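Local coordinates for probable membrane transporter protein MamO (Magnetospirillum magneticum, PDB 5HMA), which promotes magnetite formation and activates the MamE protease, its N-terminal protease-like domain, captured here with nickel, binding transition metal ions and probably not acting as a protease, at residues Q100-G105 with V153-D158; Q93-G98 with G117-A122; D140-W145 with G161-A166; H3-A8 with L85-A90. All coordinates share one frame; numbering follows the deposited sequence.

Contact 1: Q100-G105 with V153-D158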
loop_
_atom_site.group_PDB
_atom_site.type_symbol
_atom_site.label_atom_id
_atom_site.label_comp_id
_atom_site.label_asym_id
_atom_site.label_seq_id
_atom_site.Cartn_x
_atom_site.Cartn_y
_atom_site.Cartn_z
ATOM N N GLN A 100 -16.776 6.332 4.876
ATOM C CA GLN A 100 -16.431 4.919 4.841
ATOM C C GLN A 100 -15.273 4.675 3.896
ATOM O O GLN A 100 -15.274 5.172 2.763
ATOM C CB GLN A 100 -17.641 4.099 4.414
ATOM C CG GLN A 100 -17.513 2.622 4.648
ATOM C CD GLN A 100 -18.767 1.886 4.228
ATOM O OE1 GLN A 100 -18.924 0.699 4.503
ATOM N NE2 GLN A 100 -19.665 2.589 3.550
ATOM N N VAL A 101 -14.285 3.912 4.353
ATOM C CA VAL A 101 -13.158 3.530 3.500
ATOM C C VAL A 101 -12.898 2.037 3.613
ATOM O O VAL A 101 -13.453 1.358 4.476
ATOM C CB VAL A 101 -11.888 4.329 3.845
ATOM C CG1 VAL A 101 -12.063 5.781 3.417
ATOM C CG2 VAL A 101 -11.605 4.256 5.347
ATOM N N PHE A 102 -12.054 1.523 2.730
ATOM C CA PHE A 102 -11.795 0.090 2.664
ATOM C C PHE A 102 -10.305 -0.113 2.528
ATOM O O PHE A 102 -9.666 0.480 1.654
ATOM C CB PHE A 102 -12.545 -0.557 1.491
ATOM C CG PHE A 102 -14.022 -0.286 1.507
ATOM C CD1 PHE A 102 -14.521 0.944 1.078
ATOM C CD2 PHE A 102 -14.915 -1.250 1.965
ATOM C CE1 PHE A 102 -15.888 1.209 1.111
ATOM C CE2 PHE A 102 -16.285 -0.999 1.982
ATOM C CZ PHE A 102 -16.770 0.236 1.566
ATOM N N ALA A 103 -9.743 -0.932 3.409
ATOM C CA ALA A 103 -8.308 -1.171 3.403
ATOM C C ALA A 103 -8.042 -2.574 2.885
ATOM O O ALA A 103 -8.534 -3.554 3.440
ATOM C CB ALA A 103 -7.738 -0.982 4.797
ATOM N N PHE A 104 -7.288 -2.658 1.796
ATOM C CA PHE A 104 -7.019 -3.941 1.140
ATOM C C PHE A 104 -5.567 -4.360 1.378
ATOM O O PHE A 104 -4.678 -3.508 1.463
ATOM C CB PHE A 104 -7.273 -3.852 -0.377
ATOM C CG PHE A 104 -8.729 -3.830 -0.770
ATOM C CD1 PHE A 104 -9.466 -2.652 -0.693
ATOM C CD2 PHE A 104 -9.348 -4.972 -1.259
ATOM C CE1 PHE A 104 -10.808 -2.624 -1.083
ATOM C CE2 PHE A 104 -10.684 -4.950 -1.654
ATOM C CZ PHE A 104 -11.417 -3.776 -1.561
ATOM N N GLY A 105 -5.323 -5.666 1.443
ATOM C CA GLY A 105 -3.965 -6.187 1.540
ATOM C C GLY A 105 -3.896 -7.622 1.039
ATOM O O GLY A 105 -4.893 -8.160 0.547
ATOM N N VAL A 153 -9.153 2.668 -0.048
ATOM C CA VAL A 153 -9.987 3.149 -1.150
ATOM C C VAL A 153 -11.299 3.639 -0.614
ATOM O O VAL A 153 -11.712 3.253 0.482
ATOM C CB VAL A 153 -10.245 2.073 -2.236
ATOM C CG1 VAL A 153 -8.923 1.500 -2.778
ATOM C CG2 VAL A 153 -11.159 0.978 -1.705
ATOM N N ASN A 154 -11.961 4.488 -1.397
ATOM C CA ASN A 154 -13.300 4.915 -1.038
ATOM C C ASN A 154 -14.278 3.894 -1.611
ATOM O O ASN A 154 -13.867 2.868 -2.176
ATOM C CB ASN A 154 -13.591 6.355 -1.512
ATOM C CG ASN A 154 -13.543 6.534 -3.038
ATOM O OD1 ASN A 154 -13.562 5.574 -3.803
ATOM N ND2 ASN A 154 -13.505 7.800 -3.476
ATOM N N ALA A 155 -15.564 4.170 -1.473
ATOM C CA ALA A 155 -16.574 3.219 -1.890
ATOM C C ALA A 155 -16.635 3.078 -3.416
ATOM O O ALA A 155 -17.215 2.128 -3.941
ATOM C CB ALA A 155 -17.931 3.637 -1.332
ATOM N N GLN A 156 -16.045 4.023 -4.138
ATOM C CA GLN A 156 -16.031 3.916 -5.597
ATOM C C GLN A 156 -14.786 3.168 -6.089
ATOM O O GLN A 156 -14.629 2.944 -7.278
ATOM C CB GLN A 156 -16.108 5.304 -6.253
ATOM C CG GLN A 156 -17.508 5.927 -6.273
ATOM C CD GLN A 156 -17.968 6.391 -4.895
ATOM O OE1 GLN A 156 -17.265 7.144 -4.209
ATOM N NE2 GLN A 156 -19.154 5.939 -4.483
ATOM N N GLY A 157 -13.898 2.788 -5.179
ATOM C CA GLY A 157 -12.689 2.086 -5.580
ATOM C C GLY A 157 -11.531 3.004 -5.929
ATOM O O GLY A 157 -10.477 2.537 -6.343
ATOM N N ASP A 158 -11.724 4.313 -5.773
ATOM C CA ASP A 158 -10.633 5.264 -5.991
ATOM C C ASP A 158 -9.559 5.116 -4.918
ATOM O O ASP A 158 -9.865 4.935 -3.732
ATOM C CB ASP A 158 -11.157 6.696 -5.991
ATOM C CG ASP A 158 -12.242 6.918 -7.028
ATOM O OD1 ASP A 158 -12.183 6.256 -8.083
ATOM O OD2 ASP A 158 -13.147 7.750 -6.784
HETATM O O HOH W 1 -16.446 6.354 0.526
#
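Backbone pairing comes first: Phe102 and Val153 form an antiparallel hydrogen-bonded pair. Phe102 N donates to Val153 O (2.9 Å), and in return Val153 N donates to Phe102 O (2.8 Å); each donor lies in the plane of the carbonyl it meets. Farther along the bonding passes to water, which donates to Gln100 O and accepts from Ala155 N, bridging strand 100-106 to the turn that follows Val153. The pairing belongs to the second sheet of the trypsin-like, two-barrel fold, at the point where strand 151-153 runs out into a type I turn from Asn154 to Gly157. Within it Asn154 OD1 accepts from Gln156 N (2.9 Å), which makes an Asx turn, and also from Asp158 N (3.0 Å), both donors standing above the amide plane. Apolar contacts fill the side shared by Phe102, Phe104 and Val153. Val153 CG2, in the crowded position between its backbone N and carbonyl carbon, touches Phe102 CB (3.8 Å) and meets the edge of the Phe104 ring at CE1 (3.7 Å). The Phe102 ring turns its edge to Val153 O, while its CE1 reaches Ala155 CA at 3.7 Å.

Contact 2: Q93-G98 with G117-A122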
loop_
_atom_site.group_PDB
_atom_site.type_symbol
_atom_site.label_atom_id
_atom_site.label_comp_id
_atom_site.label_asym_id
_atom_site.label_seq_id
_atom_site.Cartn_x
_atom_site.Cartn_y
_atom_site.Cartn_z
ATOM N N GLN A 93 -8.602 10.397 -4.871
ATOM C CA GLN A 93 -9.520 11.325 -4.171
ATOM C C GLN A 93 -9.111 11.551 -2.722
ATOM O O GLN A 93 -8.465 10.696 -2.108
ATOM C CB GLN A 93 -10.967 10.811 -4.178
ATOM C CG GLN A 93 -11.504 10.337 -5.513
ATOM C CD GLN A 93 -12.093 11.451 -6.333
ATOM O OE1 GLN A 93 -12.257 12.575 -5.847
ATOM N NE2 GLN A 93 -12.418 11.152 -7.593
ATOM N N THR A 94 -9.516 12.693 -2.168
ATOM C CA THR A 94 -9.431 12.911 -0.723
ATOM C C THR A 94 -10.643 12.289 -0.005
ATOM O O THR A 94 -11.686 12.036 -0.621
ATOM C CB THR A 94 -9.355 14.401 -0.374
ATOM O OG1 THR A 94 -10.527 15.061 -0.860
ATOM C CG2 THR A 94 -8.120 15.035 -0.995
ATOM N N VAL A 95 -10.483 12.012 1.287
ATOM C CA VAL A 95 -11.598 11.570 2.124
ATOM C C VAL A 95 -11.680 12.473 3.341
ATOM O O VAL A 95 -10.703 13.145 3.675
ATOM C CB VAL A 95 -11.456 10.107 2.549
ATOM C CG1 VAL A 95 -11.595 9.177 1.342
ATOM C CG2 VAL A 95 -10.132 9.887 3.307
ATOM N N VAL A 96 -12.848 12.500 3.986
ATOM C CA VAL A 96 -13.067 13.300 5.191
ATOM C C VAL A 96 -13.385 12.392 6.391
ATOM O O VAL A 96 -13.810 11.259 6.207
ATOM C CB VAL A 96 -14.202 14.319 4.976
ATOM C CG1 VAL A 96 -13.738 15.461 4.089
ATOM C CG2 VAL A 96 -15.435 13.623 4.408
ATOM N N PRO A 97 -13.183 12.890 7.626
ATOM C CA PRO A 97 -13.635 12.129 8.799
ATOM C C PRO A 97 -15.101 11.685 8.705
ATOM O O PRO A 97 -15.981 12.504 8.452
ATOM C CB PRO A 97 -13.459 13.128 9.951
ATOM C CG PRO A 97 -12.357 14.019 9.488
ATOM C CD PRO A 97 -12.580 14.178 8.013
ATOM N N GLY A 98 -15.352 10.399 8.907
ATOM C CA GLY A 98 -16.714 9.897 8.937
ATOM C C GLY A 98 -17.027 9.124 7.674
ATOM O O GLY A 98 -18.006 8.389 7.603
ATOM N N GLY A 117 -14.030 0.489 7.221
ATOM C CA GLY A 117 -14.103 1.286 8.423
ATOM C C GLY A 117 -14.394 2.728 8.076
ATOM O O GLY A 117 -14.624 3.075 6.914
ATOM N N LEU A 118 -14.399 3.564 9.102
ATOM C CA LEU A 118 -14.560 4.999 8.943
ATOM C C LEU A 118 -13.227 5.733 9.083
ATOM O O LEU A 118 -12.347 5.319 9.844
ATOM C CB LEU A 118 -15.558 5.528 9.973
ATOM C CG LEU A 118 -16.953 4.930 9.864
ATOM C CD1 LEU A 118 -17.905 5.577 10.885
ATOM C CD2 LEU A 118 -17.458 5.098 8.431
ATOM N N VAL A 119 -13.082 6.825 8.345
ATOM C CA VAL A 119 -12.007 7.774 8.602
ATOM C C VAL A 119 -12.265 8.432 9.967
ATOM O O VAL A 119 -13.375 8.898 10.238
ATOM C CB VAL A 119 -11.915 8.812 7.485
ATOM C CG1 VAL A 119 -10.797 9.809 7.775
ATOM C CG2 VAL A 119 -11.726 8.115 6.147
ATOM N N GLN A 120 -11.263 8.455 10.836
ATOM C CA GLN A 120 -11.493 8.923 12.204
ATOM C C GLN A 120 -10.773 10.238 12.477
ATOM O O GLN A 120 -11.092 10.945 13.437
ATOM C CB GLN A 120 -11.061 7.861 13.224
ATOM C CG GLN A 120 -11.831 6.540 13.138
ATOM C CD GLN A 120 -13.253 6.614 13.708
ATOM O OE1 GLN A 120 -13.749 7.684 14.083
ATOM N NE2 GLN A 120 -13.914 5.464 13.769
ATOM N N SER A 121 -9.808 10.557 11.624
ATOM C CA SER A 121 -9.068 11.813 11.711
ATOM C C SER A 121 -8.425 12.044 10.364
ATOM O O SER A 121 -8.112 11.080 9.664
ATOM C CB SER A 121 -8.006 11.766 12.815
ATOM O OG SER A 121 -7.066 12.813 12.656
ATOM N N ALA A 122 -8.231 13.302 9.985
ATOM C CA ALA A 122 -7.602 13.585 8.695
ATOM C C ALA A 122 -6.254 14.283 8.870
ATOM O O ALA A 122 -5.622 14.688 7.893
ATOM C CB ALA A 122 -8.525 14.417 7.821
#
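Val119 O is the polar atom gripped best across this contact: one hydrogen bond from Gly98 N (2.8 Å, 149° at the hydrogen) and one CA-H...O approach from Pro97 CA (3.5 Å). The amide comes from above the carbonyl plane, 27° out of it. Gly98 has a positive phi, in a conformation that would press a CB against the carbonyl O of Pro97. Just beyond, backbone bonding continues between Val119 and Gln99, so residues 93-98 lead the chain out of the loop and into strand 100-106 of the second barrel in this trypsin-like fold. Strand 112-121 carries a classic beta bulge here, Gln120 and Ser121 together facing Arg138 on the next strand, before the chain turns a corner at Ala122. Val119 carries the apolar part. Its CG1 is anti to the backbone N (chi1 179°), and its CB lies a tight 3.3 Å from Val96 O. CG2 crosses obliquely to Val95 CG2 at 3.7 Å, the latter valine also resting on Val101 and Leu137. An alanine at Val119 would remove both methyl branches and would probably loosen the seating of Val95 and Pro97 against the strand. At the more exposed margin, the Pro97 ring lays CD against Ala122 CB (4.1 Å), and Leu118 CD2 comes to 3.4 Å from Gly98 O.

Contact 3: D140-W145 with G161-A166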
loop_
_atom_site.group_PDB
_atom_site.type_symbol
_atom_site.label_atom_id
_atom_site.label_comp_id
_atom_site.label_asym_id
_atom_site.label_seq_id
_atom_site.Cartn_x
_atom_site.Cartn_y
_atom_site.Cartn_z
ATOM N N ASP A 140 -10.155 2.898 11.332
ATOM C CA ASP A 140 -10.188 1.572 11.925
ATOM C C ASP A 140 -10.315 0.477 10.861
ATOM O O ASP A 140 -10.606 -0.670 11.190
ATOM C CB ASP A 140 -11.335 1.474 12.944
ATOM C CG ASP A 140 -12.611 2.152 12.463
ATOM O OD1 ASP A 140 -12.873 2.150 11.246
ATOM O OD2 ASP A 140 -13.359 2.689 13.305
ATOM N N ALA A 141 -10.095 0.823 9.593
ATOM C CA ALA A 141 -10.127 -0.189 8.524
ATOM C C ALA A 141 -8.833 -1.000 8.504
ATOM O O ALA A 141 -8.780 -2.096 7.953
ATOM C CB ALA A 141 -10.357 0.453 7.158
ATOM N N VAL A 142 -7.786 -0.437 9.095
ATOM C CA VAL A 142 -6.492 -1.106 9.196
ATOM C C VAL A 142 -6.400 -1.847 10.530
ATOM O O VAL A 142 -6.344 -1.226 11.592
ATOM C CB VAL A 142 -5.360 -0.094 9.034
ATOM C CG1 VAL A 142 -4.003 -0.738 9.311
ATOM C CG2 VAL A 142 -5.430 0.550 7.639
ATOM N N TYR A 143 -6.409 -3.177 10.472
ATOM C CA TYR A 143 -6.436 -3.999 11.683
ATOM C C TYR A 143 -5.224 -4.941 11.786
ATOM O O TYR A 143 -4.972 -5.516 12.845
ATOM C CB TYR A 143 -7.740 -4.820 11.739
ATOM C CG TYR A 143 -7.784 -5.961 10.737
ATOM C CD1 TYR A 143 -8.065 -5.729 9.390
ATOM C CD2 TYR A 143 -7.537 -7.272 11.136
ATOM C CE1 TYR A 143 -8.087 -6.773 8.467
ATOM C CE2 TYR A 143 -7.562 -8.322 10.224
ATOM C CZ TYR A 143 -7.835 -8.071 8.892
ATOM O OH TYR A 143 -7.855 -9.121 7.994
ATOM N N SER A 144 -4.483 -5.108 10.691
ATOM C CA SER A 144 -3.398 -6.090 10.660
ATOM C C SER A 144 -2.105 -5.530 10.079
ATOM O O SER A 144 -2.128 -4.770 9.121
ATOM C CB SER A 144 -3.815 -7.327 9.853
ATOM O OG SER A 144 -2.700 -8.174 9.570
ATOM N N TRP A 145 -0.978 -5.937 10.657
ATOM C CA TRP A 145 0.328 -5.592 10.124
ATOM C C TRP A 145 0.457 -5.959 8.638
ATOM O O TRP A 145 1.189 -5.309 7.894
ATOM C CB TRP A 145 1.429 -6.278 10.941
ATOM C CG TRP A 145 1.440 -7.758 10.819
ATOM C CD1 TRP A 145 0.736 -8.647 11.573
ATOM C CD2 TRP A 145 2.208 -8.538 9.888
ATOM N NE1 TRP A 145 1.015 -9.931 11.172
ATOM C CE2 TRP A 145 1.918 -9.893 10.143
ATOM C CE3 TRP A 145 3.114 -8.221 8.869
ATOM C CZ2 TRP A 145 2.497 -10.931 9.412
ATOM C CZ3 TRP A 145 3.687 -9.251 8.145
ATOM C CH2 TRP A 145 3.376 -10.590 8.419
ATOM N N GLY A 161 -5.292 6.390 -0.411
ATOM C CA GLY A 161 -4.039 6.394 0.320
ATOM C C GLY A 161 -3.353 5.055 0.488
ATOM O O GLY A 161 -3.815 4.034 -0.011
ATOM N N ILE A 162 -2.237 5.081 1.204
ATOM C CA ILE A 162 -1.425 3.904 1.474
ATOM C C ILE A 162 -1.358 3.693 2.986
ATOM O O ILE A 162 -1.007 4.604 3.735
ATOM C CB ILE A 162 -0.013 4.051 0.877
ATOM C CG1 ILE A 162 -0.083 4.202 -0.647
ATOM C CG2 ILE A 162 0.843 2.866 1.293
ATOM C CD1 ILE A 162 -0.601 2.959 -1.363
ATOM N N ASN A 163 -1.680 2.487 3.431
ATOM C CA ASN A 163 -1.875 2.247 4.848
ATOM C C ASN A 163 -0.603 1.885 5.599
ATOM O O ASN A 163 0.338 1.334 5.027
ATOM C CB ASN A 163 -2.925 1.157 5.021
ATOM C CG ASN A 163 -4.283 1.611 4.528
ATOM O OD1 ASN A 163 -4.704 2.741 4.814
ATOM N ND2 ASN A 163 -4.964 0.760 3.766
ATOM N N ILE A 164 -0.590 2.240 6.880
ATOM C CA ILE A 164 0.472 1.899 7.817
ATOM C C ILE A 164 -0.180 1.406 9.096
ATOM O O ILE A 164 -0.910 2.161 9.751
ATOM C CB ILE A 164 1.381 3.091 8.126
ATOM C CG1 ILE A 164 1.996 3.668 6.840
ATOM C CG2 ILE A 164 2.450 2.689 9.160
ATOM C CD1 ILE A 164 2.894 4.892 7.080
ATOM N N ALA A 165 0.066 0.148 9.452
ATOM C CA ALA A 165 -0.381 -0.354 10.752
ATOM C C ALA A 165 0.614 0.049 11.818
ATOM O O ALA A 165 1.801 -0.244 11.697
ATOM C CB ALA A 165 -0.543 -1.861 10.726
ATOM N N ALA A 166 0.147 0.728 12.859
ATOM C CA ALA A 166 1.041 1.087 13.954
ATOM C C ALA A 166 0.556 0.449 15.242
ATOM O O ALA A 166 -0.598 0.042 15.345
ATOM C CB ALA A 166 1.142 2.590 14.107
#
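The side chains of Val142 and Asn163 lie side by side and run antiparallel, the valine on the loop leading to the segment that probably corresponds to the catalytic-serine motif of trypsin-like proteases, the asparagine on strand 159-167. In that segment, Gln147-Thr148-Gly149-Gly150, threonine probably stands where an active protease has its serine. Both CB atoms point toward the opposing segment, and no hydrogen bond joins the two. Val142 forks over the strand: CG1, anti to the backbone N (chi1 173°), goes to Ala165 CB at 3.9 Å, whereas CG2, beside that N, presses on the amide of Asn163, 3.5 Å from CG and 3.6 Å from OD1. The polar end of that amide is held from elsewhere, OD1 being hydrogen-bonded to Thr177 OG1. An alanine at Val142 would remove both branches and would probably leave the Asn163 amide and Ala165 less closely packed. Ile164 and Ala166 direct their CB atoms away from the loop and pack against a bound peptide, as does Trp145, whose indole leads off from the strand. The small Ala165 side chain points into the bend of the loop, its CB 3.9 Å from Trp145 CA and 3.7 Å from Ser144 O.

Contact 4: H3-A8 with L85-A90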
loop_
_atom_site.group_PDB
_atom_site.type_symbol
_atom_site.label_atom_id
_atom_site.label_comp_id
_atom_site.label_asym_id
_atom_site.label_seq_id
_atom_site.Cartn_x
_atom_site.Cartn_y
_atom_site.Cartn_z
ATOM N N HIS A 3 -14.483 -6.983 -6.031
ATOM C CA HIS A 3 -14.206 -7.776 -7.232
ATOM C C HIS A 3 -13.180 -7.080 -8.147
ATOM O O HIS A 3 -12.415 -7.743 -8.856
ATOM C CB HIS A 3 -15.506 -8.037 -8.019
ATOM C CG HIS A 3 -16.275 -9.249 -7.574
ATOM N ND1 HIS A 3 -15.669 -10.379 -7.066
ATOM C CD2 HIS A 3 -17.605 -9.511 -7.581
ATOM C CE1 HIS A 3 -16.591 -11.280 -6.772
ATOM N NE2 HIS A 3 -17.775 -10.779 -7.075
ATOM N N THR A 4 -13.161 -5.747 -8.113
ATOM C CA THR A 4 -12.383 -4.941 -9.058
ATOM C C THR A 4 -11.117 -4.258 -8.467
ATOM O O THR A 4 -10.245 -3.805 -9.213
ATOM C CB THR A 4 -13.279 -3.857 -9.677
ATOM O OG1 THR A 4 -12.553 -3.135 -10.680
ATOM C CG2 THR A 4 -13.766 -2.888 -8.599
ATOM N N VAL A 5 -11.024 -4.170 -7.141
ATOM C CA VAL A 5 -9.841 -3.603 -6.469
ATOM C C VAL A 5 -8.727 -4.637 -6.232
ATOM O O VAL A 5 -7.542 -4.334 -6.450
ATOM C CB VAL A 5 -10.242 -2.934 -5.115
ATOM C CG1 VAL A 5 -9.010 -2.616 -4.250
ATOM C CG2 VAL A 5 -11.055 -1.698 -5.364
ATOM N N PRO A 6 -9.084 -5.862 -5.785
ATOM C CA PRO A 6 -7.993 -6.793 -5.454
ATOM C C PRO A 6 -6.934 -7.062 -6.542
ATOM O O PRO A 6 -5.793 -7.341 -6.166
ATOM C CB PRO A 6 -8.744 -8.092 -5.118
ATOM C CG PRO A 6 -10.080 -7.616 -4.592
ATOM C CD PRO A 6 -10.413 -6.446 -5.476
ATOM N N PRO A 7 -7.283 -6.994 -7.845
ATOM C CA PRO A 7 -6.183 -7.289 -8.778
ATOM C C PRO A 7 -5.006 -6.321 -8.663
ATOM O O PRO A 7 -3.869 -6.717 -8.930
ATOM C CB PRO A 7 -6.844 -7.171 -10.152
ATOM C CG PRO A 7 -8.293 -7.546 -9.902
ATOM C CD PRO A 7 -8.590 -6.943 -8.535
ATOM N N ALA A 8 -5.269 -5.089 -8.233
ATOM C CA ALA A 8 -4.212 -4.087 -8.084
ATOM C C ALA A 8 -3.605 -4.078 -6.664
ATOM O O ALA A 8 -2.817 -3.193 -6.327
ATOM C CB ALA A 8 -4.763 -2.684 -8.442
ATOM N N LEU A 85 -3.509 -4.387 -14.611
ATOM C CA LEU A 85 -4.610 -3.584 -14.083
ATOM C C LEU A 85 -4.094 -2.817 -12.860
ATOM O O LEU A 85 -3.323 -3.351 -12.057
ATOM C CB LEU A 85 -5.801 -4.474 -13.711
ATOM C CG LEU A 85 -6.505 -5.150 -14.887
ATOM C CD1 LEU A 85 -7.682 -6.002 -14.416
ATOM C CD2 LEU A 85 -6.972 -4.091 -15.870
ATOM N N HIS A 86 -4.505 -1.567 -12.702
ATOM C CA HIS A 86 -3.841 -0.712 -11.720
ATOM C C HIS A 86 -4.783 0.379 -11.286
ATOM O O HIS A 86 -5.722 0.697 -12.004
ATOM C CB HIS A 86 -2.586 -0.075 -12.337
ATOM C CG HIS A 86 -2.891 0.747 -13.554
ATOM N ND1 HIS A 86 -3.034 2.119 -13.512
ATOM C CD2 HIS A 86 -3.143 0.382 -14.835
ATOM C CE1 HIS A 86 -3.339 2.567 -14.719
ATOM N NE2 HIS A 86 -3.414 1.533 -15.541
ATOM N N PHE A 87 -4.506 0.986 -10.140
ATOM C CA PHE A 87 -5.193 2.213 -9.754
ATOM C C PHE A 87 -4.863 3.350 -10.719
ATOM O O PHE A 87 -3.699 3.571 -11.058
ATOM C CB PHE A 87 -4.810 2.605 -8.321
ATOM C CG PHE A 87 -5.388 1.689 -7.285
ATOM C CD1 PHE A 87 -6.744 1.772 -6.950
ATOM C CD2 PHE A 87 -4.594 0.737 -6.653
ATOM C CE1 PHE A 87 -7.302 0.922 -5.995
ATOM C CE2 PHE A 87 -5.140 -0.129 -5.687
ATOM C CZ PHE A 87 -6.501 -0.034 -5.362
ATOM N N ARG A 88 -5.882 4.073 -11.164
ATOM C CA ARG A 88 -5.644 5.257 -11.990
ATOM C C ARG A 88 -5.316 6.457 -11.115
ATOM O O ARG A 88 -6.157 6.898 -10.317
ATOM C CB ARG A 88 -6.862 5.581 -12.852
ATOM C CG ARG A 88 -7.358 4.460 -13.740
ATOM C CD ARG A 88 -8.474 4.988 -14.636
ATOM N NE ARG A 88 -8.028 6.145 -15.414
ATOM C CZ ARG A 88 -8.785 7.200 -15.707
ATOM N NH1 ARG A 88 -10.042 7.259 -15.283
ATOM N NH2 ARG A 88 -8.281 8.201 -16.421
ATOM N N MET A 89 -4.112 7.002 -11.265
ATOM C CA MET A 89 -3.681 8.128 -10.432
ATOM C C MET A 89 -4.518 9.390 -10.659
ATOM O O MET A 89 -4.653 10.220 -9.761
ATOM C CB MET A 89 -2.199 8.430 -10.666
ATOM C CG MET A 89 -1.278 7.309 -10.195
ATOM S SD MET A 89 -1.566 6.841 -8.472
ATOM C CE MET A 89 -1.019 8.340 -7.656
ATOM N N ALA A 90 -5.086 9.529 -11.850
ATOM C CA ALA A 90 -5.994 10.634 -12.128
ATOM C C ALA A 90 -7.267 10.549 -11.274
ATOM O O ALA A 90 -7.920 11.563 -11.040
ATOM C CB ALA A 90 -6.351 10.662 -13.606
#
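Ala8 CB is the tightly packed point of this contact, set against the backbone of Leu85 and His86 and the ring of Phe87. It lies 3.9 Å from Leu85 O, the same distance from His86 CA, and 3.8 Å from Phe87 CE2. The CB of Phe87 leaves the backbone to one side of the contact, but the ring comes back toward it, CG lying beside the backbone N (chi1 -71°), so that CZ also meets Val5 CG1 at 3.8 Å; both aliphatic groups approach the ring obliquely. A single 3-10 bond from Ala8 N to Val5 O (3.0 Å) curls the N-terminal segment so that both of them reach the same ring. Toward solvent the fit slackens. Leu85 is exposed, and its CD1 comes no nearer than 4.5 Å to Pro7 CB. His86 has its CB turned away from the contact and its imidazole folded back on its own segment, ND1 donating to Phe87 O (2.9 Å) from well above the carbonyl plane. Ala8 and Phe87 both bond through their backbones to Ile27, which ties the two loops to strand 23-29 of the first barrel. The Phe87 ring continues onto Pro151 and Val153 of strand 151-153, Val5 rests on Phe104 of strand 100-106, and Met89 meets helix 180-185.

Overall arrangement
Contacts 1, 2 and 3 all involve the second sheet, and contact 4 brings the N-terminal segment and the 85-90 loop up against it. Contacts 1 and 2 share the pairing of strands 100-106 and 112-121, where Val101 N lies 2.7 Å from Gly117 O. Contact 3 meets contact 2 through Asp140, whose carboxylate takes Leu118 N and Gln120 NE2, and meets contact 1 where Ala103 CB lies 3.4 Å from Asn163 ND2. Contact 4 joins contact 1 through Val153 CG1 and Phe87 CE1, 3.6 Å apart. Contact 3 is nearest the metal site of His71 and His186: the Ile164 side chain lies about 7 Å from that of His71 and about 13 Å from the nickel.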